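Local structure of viral structural protein 4 (6TZ0) at residues Ala330-Phe335 with Phe548-Ser553; Phe335-Val340 with Arg555-Val560; Thr342-Ala347 with Thr481-Ile486; Thr348-Ala353 with Asp502-Leu507. The protein binds GTP and associates with the viral RNA-dependent RNA polymerase, probably acting as an NTPase cofactor in transcription of the double-stranded RNA genome. All blocks are in the same frame, centred on the assembly; numbering follows the deposited sequence.

Interaction 1 (Ala330-Phe335 with Phe548-Ser553)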
# COMPACT_ATOMS: atom_id res chain seq x y z
N ALA B 330 7.91 -9.48 -25.07
CA ALA B 330 8.03 -9.64 -23.62
C ALA B 330 6.89 -10.47 -23.05
O ALA B 330 7.12 -11.42 -22.29
CB ALA B 330 8.08 -8.27 -22.97
N VAL B 331 5.65 -10.14 -23.41
CA VAL B 331 4.50 -10.87 -22.88
C VAL B 331 4.45 -12.29 -23.46
O VAL B 331 4.14 -13.26 -22.75
CB VAL B 331 3.22 -10.07 -23.15
CG1 VAL B 331 2.00 -10.82 -22.66
CG2 VAL B 331 3.29 -8.73 -22.45
N LEU B 332 4.83 -12.44 -24.73
CA LEU B 332 4.86 -13.77 -25.33
C LEU B 332 5.96 -14.64 -24.74
O LEU B 332 5.77 -15.85 -24.54
CB LEU B 332 5.01 -13.65 -26.83
CG LEU B 332 3.82 -13.07 -27.59
CD1 LEU B 332 4.22 -12.78 -29.00
CD2 LEU B 332 2.65 -14.02 -27.54
N SER B 333 7.12 -14.06 -24.42
CA SER B 333 8.17 -14.84 -23.78
C SER B 333 7.84 -15.14 -22.32
O SER B 333 8.32 -16.14 -21.78
CB SER B 333 9.50 -14.11 -23.87
OG SER B 333 9.49 -12.96 -23.06
N LYS B 334 7.03 -14.29 -21.68
CA LYS B 334 6.49 -14.62 -20.36
C LYS B 334 5.60 -15.86 -20.44
O LYS B 334 5.70 -16.76 -19.59
CB LYS B 334 5.71 -13.41 -19.84
CG LYS B 334 5.28 -13.48 -18.40
CD LYS B 334 4.61 -12.18 -18.01
CE LYS B 334 4.19 -12.18 -16.57
NZ LYS B 334 3.48 -10.92 -16.21
N PHE B 335 4.78 -15.94 -21.48
CA PHE B 335 3.99 -17.15 -21.70
C PHE B 335 4.86 -18.37 -22.00
O PHE B 335 4.57 -19.47 -21.54
CB PHE B 335 2.99 -16.95 -22.83
CG PHE B 335 2.27 -18.20 -23.23
CD1 PHE B 335 1.41 -18.84 -22.35
CD2 PHE B 335 2.44 -18.74 -24.50
CE1 PHE B 335 0.76 -19.99 -22.72
CE2 PHE B 335 1.77 -19.88 -24.87
CZ PHE B 335 0.93 -20.50 -23.98
N PHE B 548 3.04 -12.28 -37.03
CA PHE B 548 4.45 -12.55 -37.26
C PHE B 548 5.25 -12.37 -35.98
O PHE B 548 6.29 -13.01 -35.81
CB PHE B 548 5.01 -11.66 -38.39
CG PHE B 548 5.28 -10.23 -37.98
CD1 PHE B 548 4.25 -9.31 -37.93
CD2 PHE B 548 6.57 -9.80 -37.72
CE1 PHE B 548 4.50 -8.01 -37.56
CE2 PHE B 548 6.82 -8.50 -37.36
CZ PHE B 548 5.80 -7.60 -37.29
N GLU B 549 4.75 -11.55 -35.06
CA GLU B 549 5.37 -11.42 -33.74
C GLU B 549 5.19 -12.69 -32.91
O GLU B 549 6.12 -13.11 -32.21
CB GLU B 549 4.79 -10.20 -33.03
CG GLU B 549 5.14 -8.91 -33.73
CD GLU B 549 4.51 -7.69 -33.09
OE1 GLU B 549 3.61 -7.85 -32.24
OE2 GLU B 549 4.92 -6.57 -33.42
N MET B 550 4.01 -13.31 -32.99
CA MET B 550 3.80 -14.58 -32.30
C MET B 550 4.60 -15.72 -32.92
O MET B 550 4.92 -16.68 -32.22
CB MET B 550 2.32 -14.94 -32.27
CG MET B 550 1.59 -14.35 -31.09
SD MET B 550 -0.16 -14.69 -30.98
CE MET B 550 -0.74 -13.41 -32.08
N LEU B 551 4.92 -15.65 -34.21
CA LEU B 551 5.80 -16.67 -34.75
C LEU B 551 7.26 -16.40 -34.39
O LEU B 551 8.03 -17.34 -34.11
CB LEU B 551 5.63 -16.77 -36.26
CG LEU B 551 4.25 -17.24 -36.70
CD1 LEU B 551 4.12 -17.25 -38.21
CD2 LEU B 551 3.94 -18.61 -36.11
N GLU B 552 7.65 -15.13 -34.38
CA GLU B 552 9.01 -14.75 -34.02
C GLU B 552 9.31 -15.06 -32.56
O GLU B 552 10.46 -15.34 -32.21
CB GLU B 552 9.22 -13.27 -34.32
CG GLU B 552 10.64 -12.76 -34.18
CD GLU B 552 11.57 -13.33 -35.23
OE1 GLU B 552 11.09 -13.67 -36.33
OE2 GLU B 552 12.79 -13.43 -34.96
N SER B 553 8.28 -15.02 -31.71
CA SER B 553 8.43 -15.41 -30.32
C SER B 553 8.84 -16.88 -30.18
O SER B 553 9.69 -17.21 -29.34
CB SER B 553 7.13 -15.16 -29.57
OG SER B 553 7.21 -15.62 -28.24
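E549 makes the first contact with L332, and does so through its backbone: the carbonyl O of E549 lies 3.7 Å from CD1 of L332. Its carboxylate looks to other partners, OE1 accepting a hydrogen bond from the backbone N of Y546, just ahead of the helix, while OE2 forms a salt bridge with R377 of the neighbouring polymerase chain. M550 follows with a purely apolar touch. Its CG stands 3.7 Å from both CD1 and CD2 of L332, an equal spacing which shows that the leucine presents its whole fork to that methylene. The two side chains cross at about a right angle. Further out, chi3 of -83° bends CE out of line, and the side chain goes on to meet F362 and Y366 of helix 359-374.

The contact joins helix 326-340, which precedes the central strand 347-353 of the parallel sheet, to helix 547-556, which follows strand 543-545 at one edge of that sheet. The local axes approach to 9.7 Å with N-to-C directions 46° apart, and both L332 and M550 also rest on V545. The M550 side chain lies about 8 Å from that of K359, a GTP-binding residue, though no GTP is bound here.

One turn further on, S553 sets its CA 6.4 Å from that of L332, the nearest such pair here. With OG anti to the backbone N (chi1 175°), the hydroxyl comes 3.3 Å from CB of L332, while CB of S553 is 3.8 Å from CD1 of L332. No hydrogen bond crosses between 330-335 and 548-553, and S553 also touches L336.

Interaction 2 (Phe335-Val340 with Arg555-Val560)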
# COMPACT_ATOMS: atom_id res chain seq x y z
N PHE B 335 4.78 -15.94 -21.48
CA PHE B 335 3.99 -17.15 -21.70
C PHE B 335 4.86 -18.37 -22.00
O PHE B 335 4.57 -19.47 -21.54
CB PHE B 335 2.99 -16.95 -22.83
CG PHE B 335 2.27 -18.20 -23.23
CD1 PHE B 335 1.41 -18.84 -22.35
CD2 PHE B 335 2.44 -18.74 -24.50
CE1 PHE B 335 0.76 -19.99 -22.72
CE2 PHE B 335 1.77 -19.88 -24.87
CZ PHE B 335 0.93 -20.50 -23.98
N LEU B 336 5.94 -18.19 -22.77
CA LEU B 336 6.79 -19.34 -23.09
C LEU B 336 7.58 -19.82 -21.88
O LEU B 336 7.84 -21.02 -21.75
CB LEU B 336 7.73 -19.01 -24.24
CG LEU B 336 7.04 -18.77 -25.57
CD1 LEU B 336 8.07 -18.48 -26.64
CD2 LEU B 336 6.19 -19.96 -25.94
N GLU B 337 7.95 -18.90 -20.99
CA GLU B 337 8.53 -19.28 -19.71
C GLU B 337 7.54 -20.06 -18.86
O GLU B 337 7.92 -21.01 -18.17
CB GLU B 337 9.01 -18.02 -18.97
CG GLU B 337 9.54 -18.26 -17.57
CD GLU B 337 10.80 -19.10 -17.54
OE1 GLU B 337 11.60 -19.04 -18.50
OE2 GLU B 337 10.98 -19.86 -16.56
N ALA B 338 6.26 -19.69 -18.92
CA ALA B 338 5.26 -20.50 -18.21
C ALA B 338 5.05 -21.87 -18.87
O ALA B 338 4.73 -22.84 -18.18
CB ALA B 338 3.93 -19.75 -18.13
N VAL B 339 5.22 -21.96 -20.19
CA VAL B 339 5.09 -23.23 -20.89
C VAL B 339 6.22 -24.18 -20.51
O VAL B 339 6.00 -25.37 -20.27
CB VAL B 339 5.02 -22.99 -22.41
CG1 VAL B 339 5.17 -24.28 -23.19
CG2 VAL B 339 3.70 -22.39 -22.76
N VAL B 340 7.44 -23.66 -20.41
CA VAL B 340 8.60 -24.51 -20.17
C VAL B 340 8.65 -25.00 -18.72
O VAL B 340 8.90 -26.18 -18.47
CB VAL B 340 9.88 -23.77 -20.58
CG1 VAL B 340 11.12 -24.50 -20.12
CG2 VAL B 340 9.93 -23.64 -22.08
N ARG B 555 10.32 -18.65 -32.59
CA ARG B 555 11.64 -18.83 -33.20
C ARG B 555 12.78 -18.29 -32.34
O ARG B 555 13.90 -18.79 -32.44
CB ARG B 555 11.69 -18.19 -34.58
CG ARG B 555 10.90 -18.95 -35.62
CD ARG B 555 11.05 -18.31 -36.99
NE ARG B 555 12.41 -18.43 -37.51
CZ ARG B 555 13.25 -17.41 -37.67
NH1 ARG B 555 12.87 -16.18 -37.35
NH2 ARG B 555 14.46 -17.62 -38.15
N ARG B 556 12.53 -17.29 -31.50
CA ARG B 556 13.63 -16.73 -30.73
C ARG B 556 13.85 -17.41 -29.39
O ARG B 556 14.90 -17.20 -28.77
CB ARG B 556 13.40 -15.24 -30.48
CG ARG B 556 13.56 -14.40 -31.72
CD ARG B 556 13.49 -12.93 -31.40
NE ARG B 556 13.62 -12.13 -32.61
CZ ARG B 556 13.64 -10.80 -32.62
NH1 ARG B 556 13.56 -10.13 -31.49
NH2 ARG B 556 13.77 -10.16 -33.77
N TRP B 557 12.90 -18.21 -28.92
CA TRP B 557 13.04 -18.88 -27.63
C TRP B 557 14.01 -20.05 -27.78
O TRP B 557 13.84 -20.90 -28.65
CB TRP B 557 11.68 -19.37 -27.15
CG TRP B 557 11.66 -19.91 -25.76
CD1 TRP B 557 11.65 -21.21 -25.39
CD2 TRP B 557 11.61 -19.15 -24.54
NE1 TRP B 557 11.61 -21.32 -24.03
CE2 TRP B 557 11.59 -20.07 -23.48
CE3 TRP B 557 11.60 -17.78 -24.25
CZ2 TRP B 557 11.55 -19.66 -22.15
CZ3 TRP B 557 11.55 -17.39 -22.93
CH2 TRP B 557 11.53 -18.32 -21.90
N LYS B 558 15.04 -20.08 -26.94
CA LYS B 558 15.98 -21.19 -26.97
C LYS B 558 15.36 -22.38 -26.23
O LYS B 558 14.99 -22.29 -25.06
CB LYS B 558 17.34 -20.78 -26.40
CG LYS B 558 17.39 -20.22 -24.99
CD LYS B 558 18.79 -19.75 -24.64
CE LYS B 558 19.74 -20.92 -24.50
NZ LYS B 558 21.10 -20.49 -24.08
N TRP B 559 15.19 -23.49 -26.94
CA TRP B 559 14.46 -24.62 -26.40
C TRP B 559 15.41 -25.61 -25.76
O TRP B 559 16.63 -25.44 -25.76
CB TRP B 559 13.62 -25.28 -27.48
CG TRP B 559 12.51 -24.42 -27.98
CD1 TRP B 559 12.47 -23.73 -29.14
CD2 TRP B 559 11.27 -24.15 -27.30
NE1 TRP B 559 11.28 -23.05 -29.25
CE2 TRP B 559 10.53 -23.29 -28.13
CE3 TRP B 559 10.72 -24.55 -26.09
CZ2 TRP B 559 9.27 -22.82 -27.78
CZ3 TRP B 559 9.47 -24.09 -25.74
CH2 TRP B 559 8.76 -23.23 -26.58
N VAL B 560 14.83 -26.68 -25.21
CA VAL B 560 15.47 -27.74 -24.42
C VAL B 560 16.20 -27.17 -23.20
O VAL B 560 17.30 -26.64 -23.29
CB VAL B 560 16.42 -28.60 -25.29
CG1 VAL B 560 17.06 -29.70 -24.47
CG2 VAL B 560 15.68 -29.18 -26.49
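W557 holds CG anti to its backbone N (chi1 -172°), and chi2 then turns the indole about that bond; L336 holds CG anti to its own carbonyl carbon (chi1 -67°), and from there CD1 reaches back to CB of W557 at 3.8 Å. The CB of L336, directed toward the tail by the backbone itself, makes a CH-pi contact: it stands 4.0 Å from the centroid of the six-membered ring of W557, only 14° off the ring normal. The two side chains slide past each other in opposite directions.

E337 approaches the same indole at its edge rather than over a face, with OE1 lying near the ring plane, 3.5 Å from CH2 of W557. This is the C-terminal tail of the protein: beyond helix 547-556 the chain leaves helical geometry and lies against the last turns of helix 326-340, so that two tryptophans pack on one helix at the surface.

W559 places its ring so that CD1 of W557 stands 3.3 Å above its plane, over its centre. V340 touches both indoles through a single methyl, CG2, which lies 3.5 Å from NE1 of W557 and 3.7 Å from CZ3 of W559, oblique to either ring. Outside these segments W559 also packs on A373 of helix 359-374, and its NE1 makes a weak hydrogen bond to the carbonyl O of I554.

Interaction 3 (Thr342-Ala347 with Thr481-Ile486); sequences TNVINA and TPRTLI
R483 lies across V344, the two side chains crossing at about a right angle, and its guanidinium grips the loop from the side. The chain is extended from CG to NE, and the last torsion (chi4 -89°) then turns CZ out of that line. NH2 of R483 donates to the carbonyl O of V344 at 2.8 Å. The bond is nearly straight at 162°, and the acceptor lies at the edge of the guanidinium, close to its plane; the donor, however, sits 38° out of the carbonyl plane of V344. The aliphatic part of the arginine is used as well, CG coming 3.2 Å from the carbonyl O of I345.

The same guanidinium continues to the C-terminal turn of helix 326-340, where NH1 bonds the carbonyl O of V339 and NH2 weakly that of A338. A cation at this helix end would probably be favoured by the carbonyls gathered there.

Next to this grip the backbones begin to pair. A347 and T484 form a parallel bridge with CA atoms 5.0 Å apart and their side chains on the same sheet face. The bond from N of A347 to O of R483 is weak at 3.4 Å, whereas N of L485 reaches O of A347 at 3.1 Å. OG1 of T484 is taken by the carbonyl O of V377.

I345 packs on F627 of the neighbouring polymerase chain. The bridge starts the pairing of strands 347-353 and 484-489 in the five-stranded parallel sheet of what is probably a P-loop NTPase-like core, just after helix 326-340; strand 378-381 flanks 484-489 beyond.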
# COMPACT_ATOMS: atom_id res chain seq x y z
N THR B 342 8.62 -26.23 -14.86
CA THR B 342 8.01 -27.34 -14.13
C THR B 342 7.34 -26.92 -12.84
O THR B 342 6.71 -27.75 -12.19
CB THR B 342 9.07 -28.40 -13.82
OG1 THR B 342 10.13 -27.80 -13.06
CG2 THR B 342 9.64 -28.98 -15.10
N ASN B 343 7.47 -25.66 -12.44
CA ASN B 343 6.83 -25.16 -11.23
C ASN B 343 5.40 -24.71 -11.49
O ASN B 343 4.66 -24.46 -10.54
CB ASN B 343 7.64 -23.99 -10.67
CG ASN B 343 7.38 -23.74 -9.20
OD1 ASN B 343 6.71 -24.52 -8.54
ND2 ASN B 343 7.90 -22.64 -8.69
N VAL B 344 5.01 -24.60 -12.75
CA VAL B 344 3.67 -24.16 -13.14
C VAL B 344 2.87 -25.39 -13.55
O VAL B 344 3.31 -26.16 -14.41
CB VAL B 344 3.75 -23.13 -14.28
CG1 VAL B 344 2.38 -22.83 -14.81
CG2 VAL B 344 4.40 -21.86 -13.78
N ILE B 345 1.71 -25.58 -12.93
CA ILE B 345 0.90 -26.74 -13.26
C ILE B 345 0.14 -26.53 -14.56
O ILE B 345 0.19 -27.38 -15.46
CB ILE B 345 -0.04 -27.10 -12.10
CG1 ILE B 345 0.78 -27.56 -10.89
CG2 ILE B 345 -1.02 -28.19 -12.51
CD1 ILE B 345 -0.02 -27.76 -9.64
N ASN B 346 -0.56 -25.41 -14.70
CA ASN B 346 -1.30 -25.10 -15.92
C ASN B 346 -0.88 -23.75 -16.47
O ASN B 346 -0.80 -22.77 -15.72
CB ASN B 346 -2.81 -25.09 -15.67
CG ASN B 346 -3.33 -26.42 -15.21
OD1 ASN B 346 -3.89 -26.53 -14.12
ND2 ASN B 346 -3.14 -27.45 -16.02
N ALA B 347 -0.63 -23.69 -17.78
CA ALA B 347 -0.25 -22.46 -18.46
C ALA B 347 -1.26 -22.16 -19.55
O ALA B 347 -1.60 -23.04 -20.34
CB ALA B 347 1.16 -22.57 -19.06
N THR B 481 -7.68 -32.85 -19.80
CA THR B 481 -7.39 -31.64 -20.55
C THR B 481 -5.88 -31.43 -20.63
O THR B 481 -5.14 -31.85 -19.74
CB THR B 481 -8.08 -30.44 -19.89
OG1 THR B 481 -7.87 -29.26 -20.67
CG2 THR B 481 -7.60 -30.21 -18.47
N PRO B 482 -5.39 -30.87 -21.74
CA PRO B 482 -3.95 -30.67 -21.88
C PRO B 482 -3.43 -29.59 -20.93
O PRO B 482 -4.18 -28.76 -20.41
CB PRO B 482 -3.79 -30.25 -23.34
CG PRO B 482 -4.96 -30.81 -24.01
CD PRO B 482 -6.08 -30.71 -23.03
N ARG B 483 -2.12 -29.63 -20.71
CA ARG B 483 -1.49 -28.74 -19.75
C ARG B 483 -1.46 -27.30 -20.25
O ARG B 483 -1.76 -26.37 -19.49
CB ARG B 483 -0.08 -29.23 -19.45
CG ARG B 483 0.67 -28.32 -18.53
CD ARG B 483 2.08 -28.76 -18.28
NE ARG B 483 2.76 -27.78 -17.45
CZ ARG B 483 3.43 -26.75 -17.94
NH1 ARG B 483 3.52 -26.57 -19.25
NH2 ARG B 483 4.03 -25.90 -17.12
N THR B 484 -1.10 -27.10 -21.51
CA THR B 484 -1.01 -25.77 -22.09
C THR B 484 -2.23 -25.53 -22.96
O THR B 484 -2.45 -26.24 -23.95
CB THR B 484 0.27 -25.61 -22.90
OG1 THR B 484 0.27 -26.55 -23.98
CG2 THR B 484 1.48 -25.90 -22.03
N LEU B 485 -3.03 -24.52 -22.60
CA LEU B 485 -4.21 -24.14 -23.36
C LEU B 485 -4.02 -22.78 -24.02
O LEU B 485 -3.29 -21.92 -23.52
CB LEU B 485 -5.45 -24.06 -22.46
CG LEU B 485 -6.09 -25.33 -21.92
CD1 LEU B 485 -7.18 -24.95 -20.95
CD2 LEU B 485 -6.65 -26.16 -23.06
N ILE B 486 -4.70 -22.60 -25.15
CA ILE B 486 -4.81 -21.32 -25.82
C ILE B 486 -6.29 -21.04 -25.98
O ILE B 486 -6.98 -21.75 -26.73
CB ILE B 486 -4.09 -21.31 -27.17
CG1 ILE B 486 -2.59 -21.45 -26.97
CG2 ILE B 486 -4.39 -20.03 -27.92
CD1 ILE B 486 -1.85 -21.71 -28.24

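Interaction 4 (Thr348-Ala353 with Asp502-Leu507); sequences TLVVYA and DTTVLL
The strand leading into the GTP-binding loop pairs here with strand 504-507 in the middle of the parallel sheet; A353 fits the first position of a Walker A (P-loop) motif, consistent with the GTP-binding residues G358, K359 and T360 that follow. The strand axes come within 4.5 Å at an angle of 29°. N of V350 makes only a weak bond to O of T503, and the bonds that follow are regular. N of V505 reaches O of V350 at 3.1 Å. N of Y352 meets O of V505 at 3.0 Å in an almost straight bond (178°), and N of L507 bonds O of Y352 at 2.7 Å.

V351 and V505 lie side by side, pointing the same way, with their CG2 methyls 4.0 Å apart. On that face CG1 of V351 also meets CB of L507 at 3.9 Å, and CD2 of L507 meets CB of A353 at 3.7 Å. The other face carries V350, T504, Y352 and L506. There the ring of Y352 receives CG1 of V350 over the rim of one face; the OG1 of T504 approaches obliquely, 3.2 Å from CE2 of Y352.

L507 and A353 both touch K359, which binds GTP. With the P-loop strand between strands 484-489 and 504-507, the sheet order 2-3-1-4-5 is consistent with a P-loop NTPase core of the nucleotide-kinase type.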
# COMPACT_ATOMS: atom_id res chain seq x y z
N THR B 348 -1.74 -20.92 -19.59
CA THR B 348 -2.82 -20.55 -20.50
C THR B 348 -2.52 -19.18 -21.10
O THR B 348 -2.09 -18.27 -20.39
CB THR B 348 -4.16 -20.54 -19.77
OG1 THR B 348 -4.36 -21.79 -19.11
CG2 THR B 348 -5.31 -20.32 -20.73
N LEU B 349 -2.71 -19.05 -22.41
CA LEU B 349 -2.61 -17.77 -23.11
C LEU B 349 -4.00 -17.36 -23.56
O LEU B 349 -4.64 -18.08 -24.32
CB LEU B 349 -1.68 -17.86 -24.31
CG LEU B 349 -1.44 -16.55 -25.06
CD1 LEU B 349 -0.66 -15.60 -24.18
CD2 LEU B 349 -0.73 -16.78 -26.37
N VAL B 350 -4.45 -16.19 -23.11
CA VAL B 350 -5.72 -15.63 -23.55
C VAL B 350 -5.44 -14.65 -24.67
O VAL B 350 -4.65 -13.72 -24.51
CB VAL B 350 -6.47 -14.95 -22.39
CG1 VAL B 350 -7.76 -14.34 -22.90
CG2 VAL B 350 -6.77 -15.96 -21.32
N VAL B 351 -6.09 -14.86 -25.82
CA VAL B 351 -5.90 -14.04 -27.01
C VAL B 351 -7.23 -13.40 -27.36
O VAL B 351 -8.18 -14.10 -27.73
CB VAL B 351 -5.36 -14.86 -28.18
CG1 VAL B 351 -5.24 -13.98 -29.41
CG2 VAL B 351 -4.03 -15.46 -27.84
N TYR B 352 -7.30 -12.08 -27.26
CA TYR B 352 -8.48 -11.34 -27.69
C TYR B 352 -8.31 -10.82 -29.10
O TYR B 352 -7.21 -10.45 -29.52
CB TYR B 352 -8.76 -10.15 -26.77
CG TYR B 352 -9.16 -10.54 -25.38
CD1 TYR B 352 -10.40 -11.08 -25.13
CD2 TYR B 352 -8.32 -10.30 -24.31
CE1 TYR B 352 -10.78 -11.42 -23.86
CE2 TYR B 352 -8.69 -10.63 -23.03
CZ TYR B 352 -9.93 -11.19 -22.82
OH TYR B 352 -10.32 -11.53 -21.55
N ALA B 353 -9.41 -10.79 -29.84
CA ALA B 353 -9.40 -10.30 -31.21
C ALA B 353 -10.80 -9.84 -31.57
O ALA B 353 -11.78 -10.24 -30.95
CB ALA B 353 -8.93 -11.38 -32.19
N ASP B 502 -1.43 -15.06 -16.59
CA ASP B 502 -0.65 -13.87 -16.36
C ASP B 502 -0.31 -13.20 -17.68
O ASP B 502 0.33 -12.14 -17.67
CB ASP B 502 0.65 -14.23 -15.62
CG ASP B 502 1.19 -13.09 -14.81
OD1 ASP B 502 0.58 -12.00 -14.82
OD2 ASP B 502 2.21 -13.30 -14.13
N THR B 503 -0.71 -13.78 -18.80
CA THR B 503 -0.37 -13.29 -20.13
C THR B 503 -1.64 -13.25 -20.97
O THR B 503 -2.12 -14.29 -21.42
CB THR B 503 0.67 -14.18 -20.80
OG1 THR B 503 0.22 -15.54 -20.77
CG2 THR B 503 2.01 -14.08 -20.10
N THR B 504 -2.17 -12.05 -21.19
CA THR B 504 -3.26 -11.85 -22.13
C THR B 504 -2.87 -10.77 -23.13
O THR B 504 -2.42 -9.69 -22.74
CB THR B 504 -4.58 -11.53 -21.41
OG1 THR B 504 -5.55 -11.06 -22.35
CG2 THR B 504 -4.40 -10.55 -20.29
N VAL B 505 -3.01 -11.09 -24.41
CA VAL B 505 -2.63 -10.21 -25.50
C VAL B 505 -3.86 -9.90 -26.33
O VAL B 505 -4.91 -10.53 -26.18
CB VAL B 505 -1.52 -10.81 -26.39
CG1 VAL B 505 -0.28 -11.04 -25.58
CG2 VAL B 505 -2.00 -12.10 -27.01
N LEU B 506 -3.72 -8.93 -27.22
CA LEU B 506 -4.76 -8.61 -28.18
C LEU B 506 -4.18 -8.76 -29.58
O LEU B 506 -3.08 -8.27 -29.86
CB LEU B 506 -5.30 -7.20 -27.96
CG LEU B 506 -6.64 -6.81 -28.60
CD1 LEU B 506 -7.35 -5.86 -27.68
CD2 LEU B 506 -6.46 -6.15 -29.93
N LEU B 507 -4.92 -9.44 -30.45
CA LEU B 507 -4.47 -9.77 -31.79
C LEU B 507 -5.08 -8.83 -32.82
O LEU B 507 -6.28 -8.55 -32.78
CB LEU B 507 -4.83 -11.23 -32.10
CG LEU B 507 -4.57 -11.92 -33.43
CD1 LEU B 507 -4.22 -13.35 -33.22
CD2 LEU B 507 -5.84 -11.90 -34.21

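Of the parts involved here, the chain reaches helix 326-340 first, which supplies the leading segments of interactions 1 and 2; both wait more than 200 residues for helix 547-556 and the tail beyond it. Their segments alternate, so these two closures cross, sharing F335. Interaction 3 closes a shorter loop when strand 484-489 returns beside the start of strand 347-353, and interaction 4 closes the next with strand 504-507; these two also cross, and both lie within the spans of interactions 1 and 2. Interactions 2 and 3 meet at the C-terminal end of helix 326-340, and F335 packs on L349 of interaction 4, tying the helix layer to the central sheet.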